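Local structure of transcriptional regulator (Mesorhizobium loti, 3BHQ) at residues V64-T67 against A68-N72; E16-Q19 against A20-A24; D105-L108 against L109-R112. The protein probably binds DNA at cis-regulatory regions and controls transcription as a TetR-family regulator. All coordinates share one frame; numbering follows the deposited sequence.

Contact 1. Residues V64-T67 against A68-N72; sequences VLST and ASQVN. With EDO (1,2-ethanediol), chain I.
Thr67 and Val71 meet one turn apart on the packed side of a continuous helix. Val71 N donates to Thr67 O at 2.9 Å in a nearly straight bond (172°), and Val71 CG2 lies 3.3 Å from Thr67 O. Thr67 CG2 and Val71 CG2 are 4.2 Å apart; Leu108 of helix 106-117 packs on both residues and Leu111 on Thr67. Ala68, a methyl small enough for a buried turn, sits over Val64 O and accepts at its own oxygen from Asn72: the backbone N and ND2 reach Ala68 O from opposite faces of its plane. Asn72 ND2 lies 2.9 Å from Ala68 O and also donates to Gly133 O of helix 123-150. At the border of the packed face Thr67 OG1, beside its own N, shares a 2.7 Å hydrogen bond with O1 of a 1,2-ethanediol probably taken up from the crystallisation liquor. The side of Ser66 and Gln70 is looser. Gln70 CG rests 3.2 Å from Ser66 O, and the weak bond from Gln70 NE2 to Ser66 OG is doubtful, since it belongs to one of two serine conformers. Gln70 is exposed, and a long polar amide suits a solvent-facing place. This is an amphipathic stretch of helix 56-83, a long helix of the all-helical TetR fold.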
loop_
_atom_site.group_PDB
_atom_site.type_symbol
_atom_site.label_atom_id
_atom_site.label_comp_id
_atom_site.label_asym_id
_atom_site.label_seq_id
_atom_site.Cartn_x
_atom_site.Cartn_y
_atom_site.Cartn_z
ATOM N N VAL A 64 -8.609 -15.110 5.730
ATOM C CA VAL A 64 -8.029 -13.763 6.053
ATOM C C VAL A 64 -7.712 -13.677 7.538
ATOM O O VAL A 64 -6.604 -13.303 7.943
ATOM C CB VAL A 64 -8.904 -12.589 5.577
ATOM C CG1 VAL A 64 -8.373 -11.238 6.128
ATOM C CG2 VAL A 64 -9.037 -12.596 4.033
ATOM N N LEU A 65 -8.667 -14.065 8.378
ATOM C CA LEU A 65 -8.430 -14.023 9.818
ATOM C C LEU A 65 -7.304 -14.940 10.280
ATOM O O LEU A 65 -6.537 -14.560 11.164
ATOM C CB LEU A 65 -9.704 -14.311 10.607
ATOM C CG LEU A 65 -10.828 -13.312 10.457
ATOM C CD1 LEU A 65 -12.097 -13.874 11.144
ATOM C CD2 LEU A 65 -10.446 -11.957 11.049
ATOM N N SER A 66 -7.201 -16.149 9.716
ATOM C CA SER A 66 -6.126 -17.088 10.076
ATOM C C SER A 66 -4.754 -16.523 9.725
ATOM O O SER A 66 -3.836 -16.594 10.522
ATOM C CB SER A 66 -6.311 -18.440 9.370
ATOM O OG SER A 66 -5.303 -19.370 9.748
ATOM N N THR A 67 -4.648 -15.950 8.532
ATOM C CA THR A 67 -3.387 -15.352 8.085
ATOM C C THR A 67 -3.025 -14.146 8.989
ATOM O O THR A 67 -1.867 -14.033 9.429
ATOM C CB THR A 67 -3.442 -14.988 6.608
ATOM O OG1 THR A 67 -3.482 -16.194 5.850
ATOM C CG2 THR A 67 -2.168 -14.217 6.226
ATOM N N ALA A 68 -4.015 -13.332 9.338
ATOM C CA ALA A 68 -3.792 -12.176 10.222
ATOM C C ALA A 68 -3.270 -12.644 11.566
ATOM O O ALA A 68 -2.344 -12.065 12.118
ATOM C CB ALA A 68 -5.068 -11.370 10.407
ATOM N N SER A 69 -3.861 -13.724 12.093
ATOM C CA SER A 69 -3.407 -14.279 13.360
ATOM C C SER A 69 -1.978 -14.824 13.309
ATOM O O SER A 69 -1.175 -14.582 14.213
ATOM C CB SER A 69 -4.353 -15.423 13.774
ATOM O OG SER A 69 -3.939 -15.993 14.990
ATOM N N GLN A 70 -1.674 -15.564 12.255
ATOM C CA GLN A 70 -0.345 -16.183 12.083
ATOM C C GLN A 70 0.757 -15.126 11.978
ATOM O O GLN A 70 1.791 -15.224 12.630
ATOM C CB GLN A 70 -0.314 -17.070 10.836
ATOM C CG GLN A 70 -1.154 -18.338 10.951
ATOM C CD GLN A 70 -1.369 -19.003 9.586
ATOM O OE1 GLN A 70 -0.532 -18.892 8.678
ATOM N NE2 GLN A 70 -2.509 -19.670 9.431
ATOM N N VAL A 71 0.504 -14.109 11.170
ATOM C CA VAL A 71 1.459 -13.001 11.012
ATOM C C VAL A 71 1.665 -12.268 12.321
ATOM O O VAL A 71 2.801 -12.021 12.724
ATOM C CB VAL A 71 1.022 -12.048 9.864
ATOM C CG1 VAL A 71 1.934 -10.823 9.795
ATOM C CG2 VAL A 71 1.069 -12.810 8.538
ATOM N N ASN A 72 0.573 -11.957 13.013
ATOM C CA ASN A 72 0.685 -11.275 14.287
ATOM C C ASN A 72 1.384 -12.066 15.380
ATOM O O ASN A 72 2.051 -11.456 16.206
ATOM C CB ASN A 72 -0.631 -10.667 14.718
ATOM C CG ASN A 72 -0.861 -9.344 14.058
ATOM O OD1 ASN A 72 -0.333 -8.327 14.538
ATOM N ND2 ASN A 72 -1.604 -9.330 12.934
HETATM C C1 EDO I . -0.277 -16.506 3.899
HETATM O O1 EDO I . -1.187 -17.146 4.791
HETATM C C2 EDO I . -0.484 -17.160 2.556
HETATM O O2 EDO I . -0.056 -18.518 2.665
#

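Contact 2. Residues E16-Q19 against A20-A24; sequences EIIQ and AATAA
The first helix of the TetR-type DNA-binding domain contains this turn, where Thr22 folds its hydroxyl back onto Ile18. Thr22 OG1 is placed beside its own backbone N (chi1 -57°) and donates to Ile18 O at 2.7 Å from above the carbonyl plane. Thr22 N reaches Ile18 O from the opposite face at 2.8 Å, so two donors from one residue grip a single acceptor. This is how a threonine can lie within a helix with its hydroxyl paired locally. Ile18 CG2 passes 4.0 Å from Thr22 OG1, the two side chains crossing at a slant. The alanines add little bulk: Ala21 CB rests 3.4 Å from Ile17 O, and Ala20 CB 3.5 Å from Glu16 O. Gln19, extended and exposed, contributes mainly its carbonyl: Gln19 O accepts from Ala23 N at 3.1 Å. The carboxylate of Glu16 turns back to a salt bridge with Lys13. The short alanines probably let helix 9-28 come close to its neighbours. Ala20 and Ala21 meet helix 35-42, the larger Ile17 and Ile18 reach Phe53 of helix 46-53, and Ala21 and Thr22 pack on Val63 of helix 56-83.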
loop_
_atom_site.group_PDB
_atom_site.type_symbol
_atom_site.label_atom_id
_atom_site.label_comp_id
_atom_site.label_asym_id
_atom_site.label_seq_id
_atom_site.Cartn_x
_atom_site.Cartn_y
_atom_site.Cartn_z
ATOM N N GLU A 16 -6.835 -27.668 8.673
ATOM C CA GLU A 16 -6.497 -28.261 7.366
ATOM C C GLU A 16 -7.331 -27.677 6.230
ATOM O O GLU A 16 -6.823 -27.417 5.138
ATOM C CB GLU A 16 -6.616 -29.785 7.408
ATOM C CG GLU A 16 -5.535 -30.442 8.276
ATOM C CD GLU A 16 -5.746 -31.911 8.576
ATOM O OE1 GLU A 16 -6.801 -32.488 8.252
ATOM O OE2 GLU A 16 -4.823 -32.491 9.183
ATOM N N ILE A 17 -8.627 -27.474 6.499
ATOM C CA ILE A 17 -9.519 -26.877 5.525
ATOM C C ILE A 17 -9.084 -25.423 5.202
ATOM O O ILE A 17 -9.046 -25.040 4.037
ATOM C CB ILE A 17 -11.004 -26.929 5.992
ATOM C CG1 ILE A 17 -11.469 -28.379 6.069
ATOM C CG2 ILE A 17 -11.900 -26.122 5.063
ATOM C CD1 ILE A 17 -12.775 -28.568 6.877
ATOM N N ILE A 18 -8.810 -24.629 6.238
ATOM C CA ILE A 18 -8.368 -23.239 6.036
ATOM C C ILE A 18 -7.026 -23.186 5.278
ATOM O O ILE A 18 -6.841 -22.374 4.370
ATOM C CB ILE A 18 -8.313 -22.456 7.369
ATOM C CG1 ILE A 18 -9.729 -22.255 7.915
ATOM C CG2 ILE A 18 -7.644 -21.089 7.163
ATOM C CD1 ILE A 18 -9.788 -21.886 9.385
ATOM N N GLN A 19 -6.122 -24.093 5.617
ATOM C CA GLN A 19 -4.823 -24.184 4.909
ATOM C C GLN A 19 -5.044 -24.467 3.404
ATOM O O GLN A 19 -4.447 -23.826 2.514
ATOM C CB GLN A 19 -3.976 -25.256 5.592
ATOM C CG GLN A 19 -2.566 -25.429 5.088
ATOM C CD GLN A 19 -1.826 -26.590 5.781
ATOM O OE1 GLN A 19 -2.225 -27.085 6.856
ATOM N NE2 GLN A 19 -0.739 -27.029 5.154
ATOM N N ALA A 20 -5.896 -25.466 3.107
ATOM C CA ALA A 20 -6.242 -25.793 1.738
ATOM C C ALA A 20 -6.928 -24.657 1.007
ATOM O O ALA A 20 -6.631 -24.362 -0.141
ATOM C CB ALA A 20 -7.137 -27.063 1.703
ATOM N N ALA A 21 -7.846 -23.976 1.697
ATOM C CA ALA A 21 -8.577 -22.863 1.107
ATOM C C ALA A 21 -7.636 -21.710 0.781
ATOM O O ALA A 21 -7.782 -21.083 -0.236
ATOM C CB ALA A 21 -9.714 -22.403 2.037
ATOM N N THR A 22 -6.705 -21.465 1.686
ATOM C CA THR A 22 -5.714 -20.371 1.508
ATOM C C THR A 22 -4.885 -20.586 0.252
ATOM O O THR A 22 -4.787 -19.703 -0.609
ATOM C CB THR A 22 -4.771 -20.246 2.706
ATOM O OG1 THR A 22 -5.504 -20.039 3.931
ATOM C CG2 THR A 22 -3.801 -19.052 2.511
ATOM N N ALA A 23 -4.387 -21.812 0.095
ATOM C CA ALA A 23 -3.606 -22.158 -1.110
ATOM C C ALA A 23 -4.456 -22.083 -2.385
ATOM O O ALA A 23 -4.008 -21.596 -3.428
ATOM C CB ALA A 23 -2.988 -23.559 -0.954
ATOM N N ALA A 24 -5.691 -22.594 -2.306
ATOM C CA ALA A 24 -6.619 -22.610 -3.458
ATOM C C ALA A 24 -6.981 -21.209 -3.933
ATOM O O ALA A 24 -6.916 -20.913 -5.132
ATOM C CB ALA A 24 -7.905 -23.431 -3.131
#

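Contact 3. Residues D105-L108 against L109-R112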
loop_
_atom_site.group_PDB
_atom_site.type_symbol
_atom_site.label_atom_id
_atom_site.label_comp_id
_atom_site.label_asym_id
_atom_site.label_seq_id
_atom_site.Cartn_x
_atom_site.Cartn_y
_atom_site.Cartn_z
ATOM N N ASP A 105 6.763 -11.746 2.316
ATOM C CA ASP A 105 6.597 -13.132 1.931
ATOM C C ASP A 105 5.685 -13.177 0.691
ATOM O O ASP A 105 4.637 -12.525 0.658
ATOM C CB ASP A 105 5.905 -13.929 3.025
ATOM C CG ASP A 105 5.629 -15.347 2.606
ATOM O OD1 ASP A 105 6.542 -16.175 2.603
ATOM O OD2 ASP A 105 4.485 -15.625 2.253
ATOM N N GLU A 106 6.102 -13.939 -0.306
ATOM C CA GLU A 106 5.424 -13.963 -1.593
ATOM C C GLU A 106 3.958 -14.388 -1.521
ATOM O O GLU A 106 3.105 -13.760 -2.134
ATOM C CB GLU A 106 6.218 -14.855 -2.567
ATOM C CG GLU A 106 5.706 -14.871 -4.016
ATOM C CD GLU A 106 5.781 -13.504 -4.742
ATOM O OE1 GLU A 106 6.512 -12.578 -4.290
ATOM O OE2 GLU A 106 5.098 -13.368 -5.792
ATOM N N GLU A 107 3.665 -15.425 -0.743
ATOM C CA GLU A 107 2.290 -15.891 -0.634
ATOM C C GLU A 107 1.406 -14.883 0.085
ATOM O O GLU A 107 0.261 -14.676 -0.301
ATOM C CB GLU A 107 2.224 -17.299 -0.034
ATOM C CG GLU A 107 3.008 -18.377 -0.860
ATOM C CD GLU A 107 2.641 -18.414 -2.352
ATOM O OE1 GLU A 107 1.455 -18.641 -2.653
ATOM O OE2 GLU A 107 3.527 -18.218 -3.228
ATOM N N LEU A 108 1.954 -14.205 1.096
ATOM C CA LEU A 108 1.248 -13.161 1.807
ATOM C C LEU A 108 0.917 -11.984 0.869
ATOM O O LEU A 108 -0.177 -11.439 0.905
ATOM C CB LEU A 108 2.040 -12.673 3.039
ATOM C CG LEU A 108 1.361 -11.704 3.971
ATOM C CD1 LEU A 108 0.100 -12.344 4.582
ATOM C CD2 LEU A 108 2.291 -11.251 5.060
ATOM N N LEU A 109 1.857 -11.611 0.001
ATOM C CA LEU A 109 1.617 -10.532 -0.972
ATOM C C LEU A 109 0.507 -10.916 -1.956
ATOM O O LEU A 109 -0.316 -10.068 -2.300
ATOM C CB LEU A 109 2.900 -10.191 -1.725
ATOM C CG LEU A 109 4.072 -9.640 -0.895
ATOM C CD1 LEU A 109 5.333 -9.534 -1.757
ATOM C CD2 LEU A 109 3.758 -8.323 -0.334
ATOM N N LYS A 110 0.499 -12.173 -2.390
ATOM C CA LYS A 110 -0.578 -12.650 -3.280
ATOM C C LYS A 110 -1.942 -12.543 -2.588
ATOM O O LYS A 110 -2.921 -12.064 -3.188
ATOM C CB LYS A 110 -0.328 -14.071 -3.757
ATOM C CG LYS A 110 0.888 -14.243 -4.727
ATOM C CD LYS A 110 1.201 -15.737 -5.003
ATOM C CE LYS A 110 2.414 -15.877 -5.905
ATOM N NZ LYS A 110 2.957 -17.293 -5.911
ATOM N N LEU A 111 -2.004 -12.932 -1.321
ATOM C CA LEU A 111 -3.255 -12.807 -0.555
ATOM C C LEU A 111 -3.668 -11.312 -0.414
ATOM O O LEU A 111 -4.871 -10.973 -0.555
ATOM C CB LEU A 111 -3.130 -13.471 0.819
ATOM C CG LEU A 111 -4.417 -13.546 1.657
ATOM C CD1 LEU A 111 -5.498 -14.390 0.964
ATOM C CD2 LEU A 111 -4.143 -14.055 3.101
ATOM N N ARG A 112 -2.711 -10.422 -0.120
ATOM C CA ARG A 112 -3.006 -8.988 -0.030
ATOM C C ARG A 112 -3.656 -8.473 -1.315
ATOM O O ARG A 112 -4.648 -7.738 -1.259
ATOM C CB ARG A 112 -1.753 -8.152 0.320
ATOM C CG ARG A 112 -1.665 -7.650 1.780
ATOM C CD ARG A 112 -0.280 -7.030 2.033
ATOM N NE ARG A 112 -0.131 -5.769 2.807
ATOM C CZ ARG A 112 -0.166 -4.538 2.281
ATOM N NH1 ARG A 112 -0.453 -4.335 0.996
ATOM N NH2 ARG A 112 0.082 -3.460 3.062
#
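Glu107 and Lys110 are brought together by one bent chain and one straight one: Glu107 CG lies anti to its carbonyl carbon (chi1 -59°) and the chain then bends at chi2 (-52°), whereas Lys110 runs extended beyond CG. The two side chains therefore lie side by side, pointing the same way, and Lys110 NZ meets the syn side of Glu107 OE2 at 2.9 Å in a salt bridge. Glu106 also approaches the lysine, passing diagonally with OE2 3.7 Å from Lys110 CE, while Glu106 OE1 accepts a hydrogen bond from Asn184 ND2. With an alanine at Lys110, Glu107 is likely to lose its cationic mate and its bent carboxylate to be free to turn. Asp105 supplies the cap: OD2 accepts from Leu108 N at 3.1 Å on its anti side, and Asp105 O takes Leu109 N at 3.0 Å. A short acidic side chain suits this place, since its negative charge probably interacts well with the helix dipole. Leu109 CG lies 3.3 Å from Asp105 O, its branched end packing on Met175 and Met179 of helix 159-181. In one of its two conformers Arg112 appears to pack on Phe180 of the second subunit. The arrangement is a classic N-cap opening amphipathic helix 106-117 of the TetR C-terminal domain.

Overall arrangement
Contact 1 touches both of the others and lies between them in sequence; the three centres are 12 to 14 Å apart. Its Ser66 CB packs on Ile18 CG2 of contact 2 at 3.7 Å, whereas Thr67 CG2 meets Leu108 CD1 of contact 3 at 3.4 Å, with Val71 CG2 and Leu108 CD2 4.0 Å apart. Helix 56-83 thus touches both the DNA-binding domain and the C-terminal domain. Contacts 2 and 3 do not touch, their nearest atoms being about 5 Å apart, although Ile26, farther along helix 9-28, packs on Glu107 and Lys110. The predicted helix-turn-helix motif, residues 34-53, borders contact 2, while contact 3 probably reaches the second subunit through one of the two conformers of Arg112.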